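Local structure of takeout-like protein 1 (Epiphyas postvittana, 4G0S) at residues D86-A91 and N120-L125; M114-K119 and A156-T161; H34-M39 and K206-K211. The protein probably binds and carries small hydrophobic ligands, holding myristic acid in its interior here, and may have a part in biological rhythms. All blocks are in the same frame, centred on the assembly; numbering follows the deposited sequence.

Contact 1: D86-A91 and N120-L125; sequences DFHLDA and NIHIHL. With MYR (myristic acid), chain D.
F87 and I123 pair across the curled antiparallel sheet of the takeout (JHBP-like) fold, where strand 82-100 runs against strand 113-133 at 153° between the local segment axes. The pair is hydrogen-bonded: I123 N donates almost straight to F87 O at 3.1 Å, whereas the return bond from F87 N to I123 O is weak. The tightly packed part lies on the face carrying F87, L89, I121 and I123, all buried. I123 CB sits over one face of the F87 ring, toward its rim and 3.6 Å from F87 CE2, in a CH-pi contact. The ring meets it because F87 CG is tucked between the backbone N and the carbonyl carbon (chi1 67°), which stands the phenyl alongside I123. Next to it, L89 CD2 lies 3.9 Å from I121 CG2. The extended chain of I121 brings CD1 to 3.4 Å from C4 of the myristic acid, so this face forms part of the wall near the carboxylate end of the lipid.

The face bearing D86, H88, H122 and H124 is more open, and these residues remain partly exposed. At its far end H124 ND1 lies 2.5 Å from D86 OD1, close to the plane of the imidazole; the bond is bent and weak, and its shortness is doubtful. N120 OD1 receives another weak bond, from H122 NE2, while N120 ND2 is held by D154. H88 ND1 is hydrogen-bonded to D72 on strand 54-77, which probably helps fix the turn of the ring; this forms an offset stack with H122, planes 2° and centroids 4.3 Å apart. Over the same face of the H122 ring stands H88 CB, in CH-pi contact, 3.4 Å from H122 CD2.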
loop_
_atom_site.group_PDB
_atom_site.type_symbol
_atom_site.label_atom_id
_atom_site.label_comp_id
_atom_site.label_asym_id
_atom_site.label_seq_id
_atom_site.Cartn_x
_atom_site.Cartn_y
_atom_site.Cartn_z
ATOM N N ASP A 86 -1.106 -1.792 -12.013
ATOM C CA ASP A 86 -1.663 -0.440 -11.821
ATOM C C ASP A 86 -3.065 -0.474 -11.219
ATOM O O ASP A 86 -3.926 -1.262 -11.661
ATOM C CB ASP A 86 -1.658 0.359 -13.132
ATOM C CG ASP A 86 -0.270 0.782 -13.531
ATOM O OD1 ASP A 86 0.462 1.338 -12.683
ATOM O OD2 ASP A 86 0.113 0.553 -14.675
ATOM N N PHE A 87 -3.268 0.354 -10.196
ATOM C CA PHE A 87 -4.550 0.460 -9.517
ATOM C C PHE A 87 -4.726 1.833 -8.902
ATOM O O PHE A 87 -3.880 2.701 -9.115
ATOM C CB PHE A 87 -4.786 -0.687 -8.504
ATOM C CG PHE A 87 -3.871 -0.684 -7.289
ATOM C CD1 PHE A 87 -4.347 -0.295 -6.045
ATOM C CD2 PHE A 87 -2.579 -1.168 -7.370
ATOM C CE1 PHE A 87 -3.530 -0.340 -4.910
ATOM C CE2 PHE A 87 -1.746 -1.207 -6.242
ATOM C CZ PHE A 87 -2.225 -0.784 -5.008
ATOM N N HIS A 88 -5.840 2.026 -8.197
ATOM C CA HIS A 88 -6.141 3.256 -7.458
ATOM C C HIS A 88 -7.267 3.039 -6.505
ATOM O O HIS A 88 -8.038 2.068 -6.644
ATOM C CB HIS A 88 -6.392 4.472 -8.364
ATOM C CG HIS A 88 -7.702 4.434 -9.155
ATOM N ND1 HIS A 88 -7.846 3.730 -10.307
ATOM C CD2 HIS A 88 -8.929 5.069 -8.937
ATOM C CE1 HIS A 88 -9.090 3.900 -10.788
ATOM N NE2 HIS A 88 -9.751 4.714 -9.951
ATOM N N LEU A 89 -7.399 3.952 -5.533
ATOM C CA LEU A 89 -8.357 3.785 -4.411
ATOM C C LEU A 89 -8.435 5.089 -3.656
ATOM O O LEU A 89 -7.529 5.912 -3.790
ATOM C CB LEU A 89 -7.880 2.678 -3.450
ATOM C CG LEU A 89 -6.522 2.874 -2.685
ATOM C CD1 LEU A 89 -6.533 2.092 -1.380
ATOM C CD2 LEU A 89 -5.295 2.487 -3.484
ATOM N N ASP A 90 -9.509 5.291 -2.886
ATOM C CA ASP A 90 -9.481 6.283 -1.830
ATOM C C ASP A 90 -9.083 5.507 -0.571
ATOM O O ASP A 90 -9.736 4.527 -0.233
ATOM C CB ASP A 90 -10.814 7.019 -1.545
ATOM C CG ASP A 90 -11.848 6.951 -2.682
ATOM O OD1 ASP A 90 -11.580 6.502 -3.830
ATOM O OD2 ASP A 90 -12.988 7.386 -2.382
ATOM N N ALA A 91 -8.036 5.957 0.120
ATOM C CA ALA A 91 -7.599 5.330 1.358
ATOM C C ALA A 91 -7.647 6.226 2.598
ATOM O O ALA A 91 -7.710 7.486 2.527
ATOM C CB ALA A 91 -6.206 4.746 1.185
ATOM N N ASN A 120 -8.210 9.306 -4.561
ATOM C CA ASN A 120 -7.754 8.867 -5.873
ATOM C C ASN A 120 -6.213 8.634 -5.886
ATOM O O ASN A 120 -5.500 9.200 -6.712
ATOM C CB ASN A 120 -8.211 9.882 -6.938
ATOM C CG ASN A 120 -8.037 9.387 -8.345
ATOM O OD1 ASN A 120 -7.745 8.216 -8.557
ATOM N ND2 ASN A 120 -8.204 10.285 -9.338
ATOM N N ILE A 121 -5.705 7.825 -4.956
ATOM C CA ILE A 121 -4.270 7.493 -5.020
ATOM C C ILE A 121 -3.931 6.435 -6.044
ATOM O O ILE A 121 -4.427 5.301 -5.995
ATOM C CB ILE A 121 -3.569 7.235 -3.643
ATOM C CG1 ILE A 121 -2.055 6.994 -3.857
ATOM C CG2 ILE A 121 -4.253 6.140 -2.820
ATOM C CD1 ILE A 121 -1.223 6.925 -2.576
ATOM N N HIS A 122 -3.052 6.802 -6.969
ATOM C CA HIS A 122 -2.647 5.873 -8.011
ATOM C C HIS A 122 -1.347 5.235 -7.656
ATOM O O HIS A 122 -0.458 5.859 -7.062
ATOM C CB HIS A 122 -2.642 6.546 -9.393
ATOM C CG HIS A 122 -4.033 6.691 -9.985
ATOM N ND1 HIS A 122 -4.423 6.045 -11.125
ATOM C CD2 HIS A 122 -5.144 7.383 -9.532
ATOM C CE1 HIS A 122 -5.697 6.323 -11.379
ATOM N NE2 HIS A 122 -6.146 7.149 -10.412
ATOM N N ILE A 123 -1.239 3.955 -7.983
ATOM C CA ILE A 123 -0.080 3.158 -7.604
ATOM C C ILE A 123 0.385 2.462 -8.842
ATOM O O ILE A 123 -0.439 1.997 -9.686
ATOM C CB ILE A 123 -0.423 2.080 -6.562
ATOM C CG1 ILE A 123 -1.248 2.648 -5.393
ATOM C CG2 ILE A 123 0.833 1.412 -6.019
ATOM C CD1 ILE A 123 -0.409 3.335 -4.360
ATOM N N HIS A 124 1.705 2.413 -8.969
ATOM C CA HIS A 124 2.340 1.615 -9.993
ATOM C C HIS A 124 3.248 0.645 -9.319
ATOM O O HIS A 124 4.269 1.044 -8.778
ATOM C CB HIS A 124 3.099 2.489 -10.977
ATOM C CG HIS A 124 3.635 1.724 -12.150
ATOM N ND1 HIS A 124 2.896 1.500 -13.271
ATOM C CD2 HIS A 124 4.859 1.090 -12.341
ATOM C CE1 HIS A 124 3.626 0.760 -14.133
ATOM N NE2 HIS A 124 4.820 0.486 -13.545
ATOM N N LEU A 125 2.822 -0.624 -9.267
ATOM C CA LEU A 125 3.593 -1.690 -8.624
ATOM C C LEU A 125 4.240 -2.626 -9.655
ATOM O O LEU A 125 3.556 -3.151 -10.548
ATOM C CB LEU A 125 2.729 -2.486 -7.641
ATOM C CG LEU A 125 3.393 -3.697 -6.977
ATOM C CD1 LEU A 125 4.353 -3.274 -5.878
ATOM C CD2 LEU A 125 2.323 -4.646 -6.449
HETATM C C1 MYR D . -1.262 3.130 -0.099
HETATM O O1 MYR D . -2.150 3.805 -0.656
HETATM O O2 MYR D . -1.277 1.881 -0.240
HETATM C C2 MYR D . -0.156 3.809 0.725
HETATM C C3 MYR D . -0.388 5.258 1.215
HETATM C C4 MYR D . 0.310 6.363 0.415
HETATM C C5 MYR D . 0.975 7.494 1.228
HETATM C C6 MYR D . 0.161 8.791 1.378
HETATM C C7 MYR D . 1.020 10.042 1.283
HETATM C C8 MYR D . 0.436 11.264 1.981
HETATM C C9 MYR D . 1.490 12.018 2.801
HETATM C C10 MYR D . 1.630 11.463 4.212
HETATM C C11 MYR D . 2.892 11.944 4.926
HETATM C C12 MYR D . 2.662 12.148 6.412
HETATM C C13 MYR D . 3.213 13.532 6.804
HETATM C C14 MYR D . 2.802 13.973 8.191
#

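Contact 2: M114-K119 and A156-T161; sequences MKLKLK and AQFGLT. With MYR (myristic acid), chain D.
K115 and G159, then K117 and Q157, form the hydrogen-bonded pairs of an antiparallel ladder joining strand 113-133 to strand 155-160 in the curled sheet. K115 N to G159 O and G159 N to K115 O both measure 2.9 Å, the second being the more bent at hydrogen (132°). K117 N reaches Q157 O at 3.2 Å, and Q157 N reaches K117 O at 3.0 Å. The carbonyl of G159 also takes a CA-H...O contact from M114 CA, at 3.1 Å. Between these pairs, the backbones of M114 and L116 bond to G95 and V93 of strand 82-100, while F158 N is satisfied by N179 OD1 of helix 168-180.

The side chains of M114, L116, L118, A156, F158 and L160 share the inner face. With CG anti to its carbonyl carbon (chi1 -88°), L116 divides its branches: CD2 lies 3.4 Å from F158 CE1, while CD1 turns to the myristic acid. L118 CD1 comes 3.3 Å from lipid C6. N-H and C=O of K115, K117, Q157 and G159 are thus paired within the ladder, with the lysines and Q157 exposed on the other face; L116 and L118 meet the tail through methyl carbons, consistent with recognition by apolar shape.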
loop_
_atom_site.group_PDB
_atom_site.type_symbol
_atom_site.label_atom_id
_atom_site.label_comp_id
_atom_site.label_asym_id
_atom_site.label_seq_id
_atom_site.Cartn_x
_atom_site.Cartn_y
_atom_site.Cartn_z
ATOM N N MET A 114 -3.499 10.569 14.157
ATOM C CA MET A 114 -3.535 11.008 12.768
ATOM C C MET A 114 -4.686 10.298 12.075
ATOM O O MET A 114 -4.979 9.155 12.360
ATOM C CB MET A 114 -2.243 10.573 12.068
ATOM C CG MET A 114 -2.197 10.948 10.606
ATOM S SD MET A 114 -0.565 10.780 9.907
ATOM C CE MET A 114 -0.676 9.162 9.149
ATOM N N LYS A 115 -5.322 11.004 11.160
ATOM C CA LYS A 115 -6.216 10.427 10.148
ATOM C C LYS A 115 -5.884 11.136 8.854
ATOM O O LYS A 115 -6.188 12.325 8.721
ATOM C CB LYS A 115 -7.704 10.702 10.481
ATOM C CG LYS A 115 -8.618 10.112 9.413
ATOM C CD LYS A 115 -10.088 10.041 9.782
ATOM C CE LYS A 115 -10.860 9.679 8.510
ATOM N NZ LYS A 115 -12.312 9.875 8.766
ATOM N N LEU A 116 -5.231 10.440 7.909
ATOM C CA LEU A 116 -5.015 11.019 6.567
ATOM C C LEU A 116 -6.073 10.445 5.707
ATOM O O LEU A 116 -6.335 9.267 5.799
ATOM C CB LEU A 116 -3.726 10.522 5.917
ATOM C CG LEU A 116 -2.312 11.003 5.963
ATOM C CD1 LEU A 116 -1.570 9.946 5.180
ATOM C CD2 LEU A 116 -2.200 12.392 5.318
ATOM N N LYS A 117 -6.619 11.237 4.800
ATOM C CA LYS A 117 -7.570 10.716 3.810
ATOM C C LYS A 117 -7.002 10.977 2.452
ATOM O O LYS A 117 -6.779 12.142 2.082
ATOM C CB LYS A 117 -8.885 11.484 3.886
ATOM C CG LYS A 117 -9.928 10.870 4.754
ATOM C CD LYS A 117 -11.300 11.223 4.178
ATOM C CE LYS A 117 -12.300 11.626 5.257
ATOM N NZ LYS A 117 -13.435 12.455 4.714
ATOM N N LEU A 118 -6.795 9.902 1.700
ATOM C CA LEU A 118 -6.260 9.967 0.351
ATOM C C LEU A 118 -7.359 9.823 -0.695
ATOM O O LEU A 118 -8.192 8.931 -0.604
ATOM C CB LEU A 118 -5.187 8.904 0.166
ATOM C CG LEU A 118 -4.032 9.042 1.162
ATOM C CD1 LEU A 118 -3.034 7.924 0.923
ATOM C CD2 LEU A 118 -3.378 10.425 1.039
ATOM N N LYS A 119 -7.353 10.707 -1.685
ATOM C CA LYS A 119 -8.458 10.778 -2.655
ATOM C C LYS A 119 -7.886 10.478 -4.032
ATOM O O LYS A 119 -7.129 11.247 -4.570
ATOM C CB LYS A 119 -9.160 12.157 -2.563
ATOM C CG LYS A 119 -10.417 12.339 -3.394
ATOM C CD LYS A 119 -11.688 11.859 -2.695
ATOM C CE LYS A 119 -12.851 11.867 -3.690
ATOM N NZ LYS A 119 -12.668 10.716 -4.628
ATOM N N ALA A 156 -5.387 15.114 -0.606
ATOM C CA ALA A 156 -4.921 14.529 0.646
ATOM C C ALA A 156 -5.327 15.466 1.795
ATOM O O ALA A 156 -5.062 16.665 1.736
ATOM C CB ALA A 156 -3.412 14.357 0.585
ATOM N N GLN A 157 -6.015 14.942 2.811
ATOM C CA GLN A 157 -6.383 15.755 3.996
ATOM C C GLN A 157 -5.621 15.260 5.221
ATOM O O GLN A 157 -5.295 14.083 5.311
ATOM C CB GLN A 157 -7.894 15.810 4.265
ATOM C CG GLN A 157 -8.729 15.777 2.997
ATOM C CD GLN A 157 -10.121 16.381 3.161
ATOM O OE1 GLN A 157 -10.811 16.140 4.159
ATOM N NE2 GLN A 157 -10.557 17.145 2.144
ATOM N N PHE A 158 -5.335 16.170 6.143
ATOM C CA PHE A 158 -4.531 15.854 7.323
ATOM C C PHE A 158 -5.325 16.080 8.619
ATOM O O PHE A 158 -5.827 17.191 8.876
ATOM C CB PHE A 158 -3.242 16.694 7.313
ATOM C CG PHE A 158 -2.376 16.464 6.078
ATOM C CD1 PHE A 158 -1.337 15.557 6.108
ATOM C CD2 PHE A 158 -2.650 17.127 4.872
ATOM C CE1 PHE A 158 -0.567 15.322 4.980
ATOM C CE2 PHE A 158 -1.881 16.909 3.745
ATOM C CZ PHE A 158 -0.845 16.007 3.800
ATOM N N GLY A 159 -5.437 15.042 9.433
ATOM C CA GLY A 159 -6.011 15.222 10.768
ATOM C C GLY A 159 -4.942 14.835 11.767
ATOM O O GLY A 159 -4.405 13.750 11.702
ATOM N N LEU A 160 -4.582 15.748 12.648
ATOM C CA LEU A 160 -3.515 15.475 13.581
ATOM C C LEU A 160 -3.915 16.105 14.857
ATOM O O LEU A 160 -4.088 17.329 14.898
ATOM C CB LEU A 160 -2.182 16.103 13.139
ATOM C CG LEU A 160 -1.491 15.655 11.849
ATOM C CD1 LEU A 160 -0.386 16.635 11.546
ATOM C CD2 LEU A 160 -0.941 14.236 11.921
ATOM N N THR A 161 -4.036 15.279 15.898
ATOM C CA THR A 161 -4.426 15.780 17.210
ATOM C C THR A 161 -3.173 16.068 18.078
ATOM O O THR A 161 -2.057 15.582 17.798
ATOM C CB THR A 161 -5.480 14.871 17.896
ATOM O OG1 THR A 161 -4.897 13.607 18.189
ATOM C CG2 THR A 161 -6.685 14.650 16.977
HETATM C C1 MYR D . -1.262 3.130 -0.099
HETATM O O1 MYR D . -2.150 3.805 -0.656
HETATM O O2 MYR D . -1.277 1.881 -0.240
HETATM C C2 MYR D . -0.156 3.809 0.725
HETATM C C3 MYR D . -0.388 5.258 1.215
HETATM C C4 MYR D . 0.310 6.363 0.415
HETATM C C5 MYR D . 0.975 7.494 1.228
HETATM C C6 MYR D . 0.161 8.791 1.378
HETATM C C7 MYR D . 1.020 10.042 1.283
HETATM C C8 MYR D . 0.436 11.264 1.981
HETATM C C9 MYR D . 1.490 12.018 2.801
HETATM C C10 MYR D . 1.630 11.463 4.212
HETATM C C11 MYR D . 2.892 11.944 4.926
HETATM C C12 MYR D . 2.662 12.148 6.412
HETATM C C13 MYR D . 3.213 13.532 6.804
HETATM C C14 MYR D . 2.802 13.973 8.191
#

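Contact 3: H34-M39 and K206-K211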
loop_
_atom_site.group_PDB
_atom_site.type_symbol
_atom_site.label_atom_id
_atom_site.label_comp_id
_atom_site.label_asym_id
_atom_site.label_seq_id
_atom_site.Cartn_x
_atom_site.Cartn_y
_atom_site.Cartn_z
ATOM N N HIS A 34 -3.094 -19.741 3.376
ATOM C CA HIS A 34 -2.108 -19.223 2.460
ATOM C C HIS A 34 -1.383 -18.231 3.349
ATOM O O HIS A 34 -1.387 -18.413 4.568
ATOM C CB HIS A 34 -2.834 -18.718 1.222
ATOM C CG HIS A 34 -3.841 -19.735 0.700
ATOM N ND1 HIS A 34 -3.519 -20.677 -0.230
ATOM C CD2 HIS A 34 -5.142 -20.023 1.105
ATOM C CE1 HIS A 34 -4.587 -21.492 -0.447
ATOM N NE2 HIS A 34 -5.582 -21.088 0.354
ATOM N N GLY A 35 -0.731 -17.202 2.861
ATOM C CA GLY A 35 -0.063 -16.356 3.870
ATOM C C GLY A 35 -0.821 -15.087 4.190
ATOM O O GLY A 35 -0.214 -14.067 4.562
ATOM N N VAL A 36 -2.149 -15.126 4.016
ATOM C CA VAL A 36 -2.854 -13.875 3.732
ATOM C C VAL A 36 -3.588 -13.329 4.963
ATOM O O VAL A 36 -4.636 -13.863 5.306
ATOM C CB VAL A 36 -3.748 -14.016 2.468
ATOM C CG1 VAL A 36 -4.497 -12.723 2.130
ATOM C CG2 VAL A 36 -2.898 -14.450 1.285
ATOM N N GLU A 37 -3.013 -12.288 5.617
ATOM C CA GLU A 37 -3.744 -11.514 6.632
ATOM C C GLU A 37 -4.861 -10.679 6.040
ATOM O O GLU A 37 -5.015 -10.543 4.818
ATOM C CB GLU A 37 -2.916 -10.540 7.497
ATOM C CG GLU A 37 -1.422 -10.570 7.428
ATOM C CD GLU A 37 -0.951 -9.163 7.193
ATOM O OE1 GLU A 37 0.226 -8.932 6.829
ATOM O OE2 GLU A 37 -1.809 -8.284 7.363
ATOM N N VAL A 38 -5.659 -10.163 6.966
ATOM C CA VAL A 38 -6.639 -9.179 6.684
ATOM C C VAL A 38 -5.836 -8.011 6.118
ATOM O O VAL A 38 -4.879 -7.538 6.734
ATOM C CB VAL A 38 -7.414 -8.781 7.961
ATOM C CG1 VAL A 38 -8.324 -7.585 7.704
ATOM C CG2 VAL A 38 -8.246 -9.956 8.469
ATOM N N MET A 39 -6.211 -7.583 4.916
ATOM C CA MET A 39 -5.572 -6.447 4.298
ATOM C C MET A 39 -6.436 -5.209 4.211
ATOM O O MET A 39 -6.048 -4.188 3.600
ATOM C CB MET A 39 -5.034 -6.873 2.972
ATOM C CG MET A 39 -3.970 -7.926 3.185
ATOM S SD MET A 39 -3.067 -7.936 1.677
ATOM C CE MET A 39 -3.728 -9.475 1.068
ATOM N N LYS A 206 3.010 -12.642 -2.000
ATOM C CA LYS A 206 4.140 -13.574 -2.073
ATOM C C LYS A 206 3.839 -14.898 -1.363
ATOM O O LYS A 206 4.240 -15.975 -1.820
ATOM C CB LYS A 206 5.358 -12.854 -1.496
ATOM C CG LYS A 206 6.559 -13.667 -1.069
ATOM C CD LYS A 206 7.718 -12.683 -0.903
ATOM C CE LYS A 206 8.934 -13.358 -0.239
ATOM N NZ LYS A 206 9.583 -14.449 -1.048
ATOM N N HIS A 207 3.109 -14.785 -0.263
ATOM C CA HIS A 207 2.760 -15.884 0.626
ATOM C C HIS A 207 1.763 -16.761 -0.048
ATOM O O HIS A 207 1.918 -18.002 -0.146
ATOM C CB HIS A 207 2.144 -15.269 1.855
ATOM C CG HIS A 207 3.139 -14.960 2.952
ATOM N ND1 HIS A 207 2.761 -14.448 4.145
ATOM C CD2 HIS A 207 4.532 -15.167 3.023
ATOM C CE1 HIS A 207 3.851 -14.290 4.924
ATOM N NE2 HIS A 207 4.936 -14.746 4.234
ATOM N N PHE A 208 0.726 -16.094 -0.539
ATOM C CA PHE A 208 -0.332 -16.717 -1.311
ATOM C C PHE A 208 0.281 -17.629 -2.356
ATOM O O PHE A 208 0.139 -18.829 -2.278
ATOM C CB PHE A 208 -1.212 -15.649 -1.969
ATOM C CG PHE A 208 -2.380 -16.226 -2.669
ATOM C CD1 PHE A 208 -3.393 -16.851 -1.946
ATOM C CD2 PHE A 208 -2.438 -16.246 -4.061
ATOM C CE1 PHE A 208 -4.479 -17.468 -2.595
ATOM C CE2 PHE A 208 -3.529 -16.838 -4.717
ATOM C CZ PHE A 208 -4.546 -17.461 -3.974
ATOM N N LEU A 209 1.026 -17.038 -3.285
ATOM C CA LEU A 209 1.581 -17.753 -4.430
ATOM C C LEU A 209 2.749 -18.687 -4.124
ATOM O O LEU A 209 3.119 -19.453 -4.995
ATOM C CB LEU A 209 2.009 -16.749 -5.521
ATOM C CG LEU A 209 0.980 -15.704 -5.929
ATOM C CD1 LEU A 209 1.686 -14.483 -6.475
ATOM C CD2 LEU A 209 -0.058 -16.273 -6.905
ATOM N N ALA A 210 3.368 -18.598 -2.937
ATOM C CA ALA A 210 4.261 -19.659 -2.513
ATOM C C ALA A 210 3.438 -20.913 -2.156
ATOM O O ALA A 210 3.937 -22.043 -2.309
ATOM C CB ALA A 210 5.156 -19.224 -1.336
ATOM N N LYS A 211 2.191 -20.702 -1.712
ATOM C CA LYS A 211 1.293 -21.752 -1.244
ATOM C C LYS A 211 0.486 -22.451 -2.392
ATOM O O LYS A 211 0.321 -23.659 -2.381
ATOM C CB LYS A 211 0.338 -21.151 -0.186
ATOM C CG LYS A 211 -0.025 -22.103 0.949
ATOM C CD LYS A 211 -1.143 -23.075 0.572
ATOM C CE LYS A 211 -1.306 -24.194 1.595
ATOM N NZ LYS A 211 -1.170 -23.715 3.004
#
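The loop between helix 13-27 and strand 42-51 lies here against the C-terminal part of helix 191-211, joining the start of the chain to the long helix that accompanies the sheet. The polar link is one bond: H207 ND1 donates to G35 O at 3.0 Å and 166°. The carbonyl oxygen lies in the plane of the imidazole, and the donor meets it in the carbonyl plane, on a lone pair. Packing beside it is close, with H207 CB 3.2 Å from G35 CA; a CB on G35 in this conformation would overlap H207 CB. Replacing H207 with alanine would probably leave G35 O without this donor and let the loop shift against the helix.

The next residue, F208, has CG anti to the backbone N (chi1 -175°), directing the ring along H34. F208 CD1 touches H34 CB at 3.7 Å, the two ring planes being inclined obliquely at 47°. V36 CG2 meets F208 CB at 3.9 Å. One turn after H207, K211 lays CG 3.9 Å from H34 CA and carries its NZ to D33 O. The side chain of F208 is about 5 Å from a bound myristic acid. This implies a loop probably held largely through its backbone: G35 O and D33 O receive donors from H207 and K211, and E37 N bonds to N204 OD1, while F208 and V36 add buried apolar contacts.

From the N terminus, helix 13-27 leads into 34-39, which opens contact 3; that loop closes only at 206-211, after 166 intervening residues, so contacts 1 and 2 are both nested inside it. Contact 1 opens at 86-91. Before it closes at 120-125, contact 2 opens at 114-119 and ends at 156-161, so these two cross. Both use strand 113-133, which turns a corner at 119-120, and their centres are about 17 Å apart; A91 O to L118 N, 2.7 Å, is a probable hydrogen bond between them. Contact 3 touches neither, and lies across the chain's centre from contact 2. Together they tie three sheet strands, and an early loop to the long helix 191-211.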